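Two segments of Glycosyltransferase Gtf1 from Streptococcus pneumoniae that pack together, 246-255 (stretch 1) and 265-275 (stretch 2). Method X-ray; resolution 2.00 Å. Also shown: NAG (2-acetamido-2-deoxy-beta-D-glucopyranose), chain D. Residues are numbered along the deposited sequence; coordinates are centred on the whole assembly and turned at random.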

# COMPACT_ATOMS: atom_id res chain seq x y z
N ALA A 246 -10.36 9.09 13.94
CA ALA A 246 -10.90 7.81 13.48
C ALA A 246 -9.73 6.86 13.23
O ALA A 246 -8.65 7.29 12.81
N VAL A 247 -9.94 5.58 13.55
CA VAL A 247 -8.95 4.52 13.30
C VAL A 247 -9.57 3.52 12.32
O VAL A 247 -10.65 2.97 12.58
N VAL A 248 -8.91 3.32 11.19
CA VAL A 248 -9.37 2.33 10.23
C VAL A 248 -8.71 0.99 10.54
O VAL A 248 -7.49 0.91 10.69
N VAL A 249 -9.55 -0.04 10.64
CA VAL A 249 -9.12 -1.42 10.85
C VAL A 249 -9.05 -2.07 9.46
O VAL A 249 -10.06 -2.15 8.76
N HIS A 250 -7.86 -2.50 9.05
CA HIS A 250 -7.69 -3.00 7.68
C HIS A 250 -7.74 -4.50 7.48
O HIS A 250 -8.42 -4.99 6.56
N ALA A 251 -7.03 -5.23 8.32
CA ALA A 251 -6.98 -6.69 8.20
C ALA A 251 -7.76 -7.30 9.37
O ALA A 251 -8.40 -6.57 10.15
N GLU A 252 -7.73 -8.63 9.49
CA GLU A 252 -8.21 -9.32 10.70
C GLU A 252 -7.50 -8.72 11.92
O GLU A 252 -6.32 -8.42 11.84
N HIS A 253 -8.20 -8.55 13.04
CA HIS A 253 -7.72 -7.63 14.08
C HIS A 253 -7.36 -8.29 15.38
O HIS A 253 -7.04 -7.60 16.36
N TYR A 254 -7.42 -9.62 15.42
CA TYR A 254 -7.06 -10.38 16.61
C TYR A 254 -6.59 -11.78 16.16
O TYR A 254 -6.83 -12.17 15.02
N SER A 255 -5.92 -12.50 17.05
CA SER A 255 -5.47 -13.85 16.75
C SER A 255 -6.38 -14.87 17.40
O SER A 255 -6.44 -15.02 18.64
N LEU A 265 -5.76 -11.71 22.19
CA LEU A 265 -4.56 -11.15 21.61
C LEU A 265 -4.97 -10.41 20.34
O LEU A 265 -5.42 -11.03 19.39
N TRP A 266 -4.83 -9.08 20.36
CA TRP A 266 -5.07 -8.23 19.20
C TRP A 266 -3.98 -8.41 18.18
O TRP A 266 -2.88 -8.83 18.53
N ASN A 267 -4.27 -8.10 16.91
CA ASN A 267 -3.26 -7.86 15.87
C ASN A 267 -2.35 -6.73 16.37
O ASN A 267 -2.84 -5.70 16.88
N ASN A 268 -1.03 -6.91 16.23
CA ASN A 268 -0.07 -5.89 16.70
C ASN A 268 -0.35 -4.49 16.15
O ASN A 268 -0.13 -3.51 16.84
N TYR A 269 -0.82 -4.39 14.91
CA TYR A 269 -1.10 -3.07 14.33
C TYR A 269 -2.31 -2.36 14.95
O TYR A 269 -2.61 -1.23 14.56
N TYR A 270 -3.00 -3.01 15.89
CA TYR A 270 -4.20 -2.40 16.50
C TYR A 270 -4.20 -2.40 18.02
O TYR A 270 -5.07 -1.77 18.65
N ASP A 271 -3.23 -3.11 18.60
CA ASP A 271 -3.17 -3.27 20.04
C ASP A 271 -3.19 -1.92 20.76
O ASP A 271 -3.90 -1.76 21.77
N TYR A 272 -2.41 -0.98 20.25
CA TYR A 272 -2.35 0.34 20.87
C TYR A 272 -3.70 1.05 20.78
O TYR A 272 -4.22 1.57 21.78
N GLN A 273 -4.26 1.09 19.57
CA GLN A 273 -5.51 1.80 19.33
C GLN A 273 -6.69 1.21 20.13
O GLN A 273 -7.54 1.96 20.62
N PHE A 274 -6.70 -0.11 20.29
CA PHE A 274 -7.78 -0.82 20.99
C PHE A 274 -7.64 -0.65 22.50
O PHE A 274 -8.64 -0.42 23.21
N THR A 275 -6.40 -0.73 23.00
CA THR A 275 -6.10 -0.45 24.42
C THR A 275 -6.60 0.94 24.81
O THR A 275 -7.19 1.12 25.88

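The two segments of this glycosyltransferase meet through a single backbone bridge at one end and, at the other, through a buried tyrosine whose hydroxyl is bonded into the opposing backbone, with apolar side chains packed around that tyrosine and the neighbouring Phe274; together they bury 593 Å². At the bridge, Tyr254 and Trp266 lie CA to CA at 3.9 Å, and the flanking amides close the pairing. Ser255 N donates to Leu265 O at 2.8 Å. Asn267 N donates to His253 O at 2.9 Å, and both bonds are nearly straight. The CA-to-CB bond of Trp266 (chi1 m) points away overall, though CB still touches stretch 1, and its ring atom CE3 lies 4.0 Å from CB of Tyr254, whose own side chain (chi1 p) leads off from the contact. Beside them, Ser255 (m) and Leu265 (chi1 t, chi2 p) both point sideways, with Ser255 OG 3.9 Å from Leu265 CD2.

Asn267 (chi1 t) extends the backbone pairing with its side chain. Its ND2 donates to Glu252 O at 2.9 Å, while its OD1 accepts from Tyr269 N at 2.9 Å within its own stretch, so both ends of the amide are engaged. Glu252 (chi1 t) points away from stretch 2, and its OE2 accepts from His253 N at 3.1 Å.

Tyr270, at the N-cap position before the helix, points toward stretch 1 in the m rotamer and has the largest covered area of any residue here. Its OH donates to Val248 O at 2.8 Å and accepts from His250 N, also at 2.8 Å, so the one hydroxyl serves the carbonyl before Val249 and the amide after it. Val249 CG1 lies over one face of the ring, 4.2 Å from Tyr270 CE2, whereas Val247 CG1 approaches the edge, 4.1 Å from Tyr270 CE1. Val247 (t) also reaches the helix, its CG1 4.0 Å from Gln273 CG; Gln273 (chi1 m) curls back so that its NE2 donates to Tyr269 O at 2.8 Å.

Phe274 (m), likewise directed toward stretch 1, receives two neighbours at its ring edge: Val249 CG2 at 4.0 Å from Phe274 CZ, and His253 CB at 3.9 Å from Phe274 CE2. The His253 ring (chi1 p) meets Trp266 near its own plane, CD2 to CZ3 of Trp266 at 3.9 Å; both of its nitrogens are hydrogen-bonded elsewhere in the structure.

His250 (m) links this packing to the sugar. Its CD2 lies 3.4 Å from Tyr270 OH, and its ND1 forms a 2.8 Å hydrogen bond with NAG O6, while Ala251 CB sits 3.4 Å from NAG O7.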

# COMPACT_ATOMS: atom_id res chain seq x y z
CB ALA A 246 -11.71 8.01 12.21
CB VAL A 247 -8.52 3.80 14.59
CG1 VAL A 247 -7.73 2.51 14.29
CG2 VAL A 247 -7.72 4.74 15.49
CB VAL A 248 -9.05 2.75 8.78
CG1 VAL A 248 -9.59 1.73 7.79
CG2 VAL A 248 -9.67 4.10 8.49
CB VAL A 249 -10.10 -2.19 11.76
CG1 VAL A 249 -9.63 -3.62 12.00
CG2 VAL A 249 -10.29 -1.45 13.09
CB HIS A 250 -6.42 -2.44 7.08
CG HIS A 250 -6.52 -0.98 6.75
ND1 HIS A 250 -7.15 -0.53 5.65
CD2 HIS A 250 -6.06 0.14 7.42
CE1 HIS A 250 -7.08 0.81 5.61
NE2 HIS A 250 -6.40 1.22 6.70
CB ALA A 251 -5.52 -7.14 8.23
CB GLU A 252 -7.92 -10.82 10.58
CG GLU A 252 -8.45 -11.69 11.71
CD GLU A 252 -9.96 -11.61 11.84
OE1 GLU A 252 -10.66 -12.53 11.37
OE2 GLU A 252 -10.47 -10.61 12.40
CB HIS A 253 -8.79 -6.57 14.33
CG HIS A 253 -10.07 -7.18 14.81
ND1 HIS A 253 -11.04 -7.59 13.95
CD2 HIS A 253 -10.48 -7.56 16.08
CE1 HIS A 253 -12.03 -8.18 14.65
NE2 HIS A 253 -11.68 -8.16 15.96
CB TYR A 254 -8.26 -10.48 17.55
CG TYR A 254 -9.26 -11.55 17.14
CD1 TYR A 254 -9.37 -12.74 17.88
CD2 TYR A 254 -10.05 -11.40 16.00
CE1 TYR A 254 -10.26 -13.73 17.51
CE2 TYR A 254 -10.93 -12.41 15.61
CZ TYR A 254 -11.03 -13.56 16.37
OH TYR A 254 -11.90 -14.55 16.01
CB SER A 255 -4.02 -14.07 17.18
OG SER A 255 -3.18 -13.17 16.48
CB LEU A 265 -3.51 -12.24 21.31
CG LEU A 265 -2.28 -11.86 20.44
CD1 LEU A 265 -1.36 -10.87 21.16
CD2 LEU A 265 -1.50 -13.10 20.04
CB TRP A 266 -5.06 -6.76 19.63
CG TRP A 266 -6.09 -6.37 20.68
CD1 TRP A 266 -5.86 -5.78 21.92
CD2 TRP A 266 -7.56 -6.53 20.60
NE1 TRP A 266 -7.04 -5.57 22.59
CE2 TRP A 266 -8.09 -5.99 21.85
CE3 TRP A 266 -8.44 -7.05 19.65
CZ2 TRP A 266 -9.46 -5.98 22.12
CZ3 TRP A 266 -9.82 -7.01 19.93
CH2 TRP A 266 -10.31 -6.50 21.14
CB ASN A 267 -3.99 -7.42 14.59
CG ASN A 267 -3.07 -7.19 13.38
OD1 ASN A 267 -1.96 -6.68 13.49
ND2 ASN A 267 -3.59 -7.53 12.20
CB ASN A 268 1.38 -6.27 16.38
CG ASN A 268 1.85 -7.53 17.09
OD1 ASN A 268 1.25 -8.01 18.06
ND2 ASN A 268 2.96 -8.08 16.60
CB TYR A 269 -1.30 -3.15 12.82
CG TYR A 269 -0.13 -3.72 12.04
CD1 TYR A 269 1.19 -3.37 12.37
CD2 TYR A 269 -0.33 -4.57 10.97
CE1 TYR A 269 2.26 -3.89 11.66
CE2 TYR A 269 0.72 -5.09 10.24
CZ TYR A 269 2.02 -4.74 10.59
OH TYR A 269 3.06 -5.27 9.86
CB TYR A 270 -5.49 -3.02 15.92
CG TYR A 270 -5.63 -2.60 14.48
CD1 TYR A 270 -5.87 -1.27 14.16
CD2 TYR A 270 -5.42 -3.50 13.44
CE1 TYR A 270 -5.94 -0.85 12.85
CE2 TYR A 270 -5.48 -3.08 12.11
CZ TYR A 270 -5.73 -1.75 11.83
OH TYR A 270 -5.80 -1.26 10.55
CB ASP A 271 -1.91 -4.04 20.44
CG ASP A 271 -1.82 -4.22 21.93
OD1 ASP A 271 -2.69 -4.93 22.48
OD2 ASP A 271 -0.89 -3.64 22.54
CB TYR A 272 -1.25 1.24 20.25
CG TYR A 272 -1.21 2.58 20.96
CD1 TYR A 272 -0.55 2.72 22.18
CD2 TYR A 272 -1.91 3.68 20.45
CE1 TYR A 272 -0.54 3.92 22.85
CE2 TYR A 272 -1.90 4.90 21.12
CZ TYR A 272 -1.22 5.00 22.32
OH TYR A 272 -1.20 6.18 23.01
CB GLN A 273 -5.85 1.86 17.84
CG GLN A 273 -4.75 2.44 16.96
CD GLN A 273 -3.82 1.36 16.40
OE1 GLN A 273 -3.13 0.66 17.14
NE2 GLN A 273 -3.82 1.23 15.09
CB PHE A 274 -7.80 -2.33 20.59
CG PHE A 274 -8.22 -2.58 19.15
CD1 PHE A 274 -8.75 -1.56 18.36
CD2 PHE A 274 -8.13 -3.86 18.61
CE1 PHE A 274 -9.15 -1.81 17.05
CE2 PHE A 274 -8.54 -4.13 17.31
CZ PHE A 274 -9.05 -3.10 16.52
CB THR A 275 -4.58 -0.57 24.69
OG1 THR A 275 -4.16 -1.91 24.42
CG2 THR A 275 -4.23 -0.21 26.13
C1 NAG D . -5.52 -5.29 3.80
C2 NAG D . -6.29 -6.57 4.07
C3 NAG D . -7.26 -6.51 2.89
C4 NAG D . -7.98 -5.15 2.81
C5 NAG D . -6.96 -3.98 2.91
C6 NAG D . -7.57 -2.58 2.76
C7 NAG D . -5.63 -8.85 4.64
C8 NAG D . -4.67 -9.96 4.32
N2 NAG D . -5.46 -7.75 3.93
O1 NAG D . -4.14 -5.21 3.95
O3 NAG D . -8.18 -7.58 2.89
O4 NAG D . -8.65 -5.08 1.57
O5 NAG D . -6.29 -4.15 4.16
O6 NAG D . -8.38 -2.36 3.89
O7 NAG D . -6.48 -8.98 5.53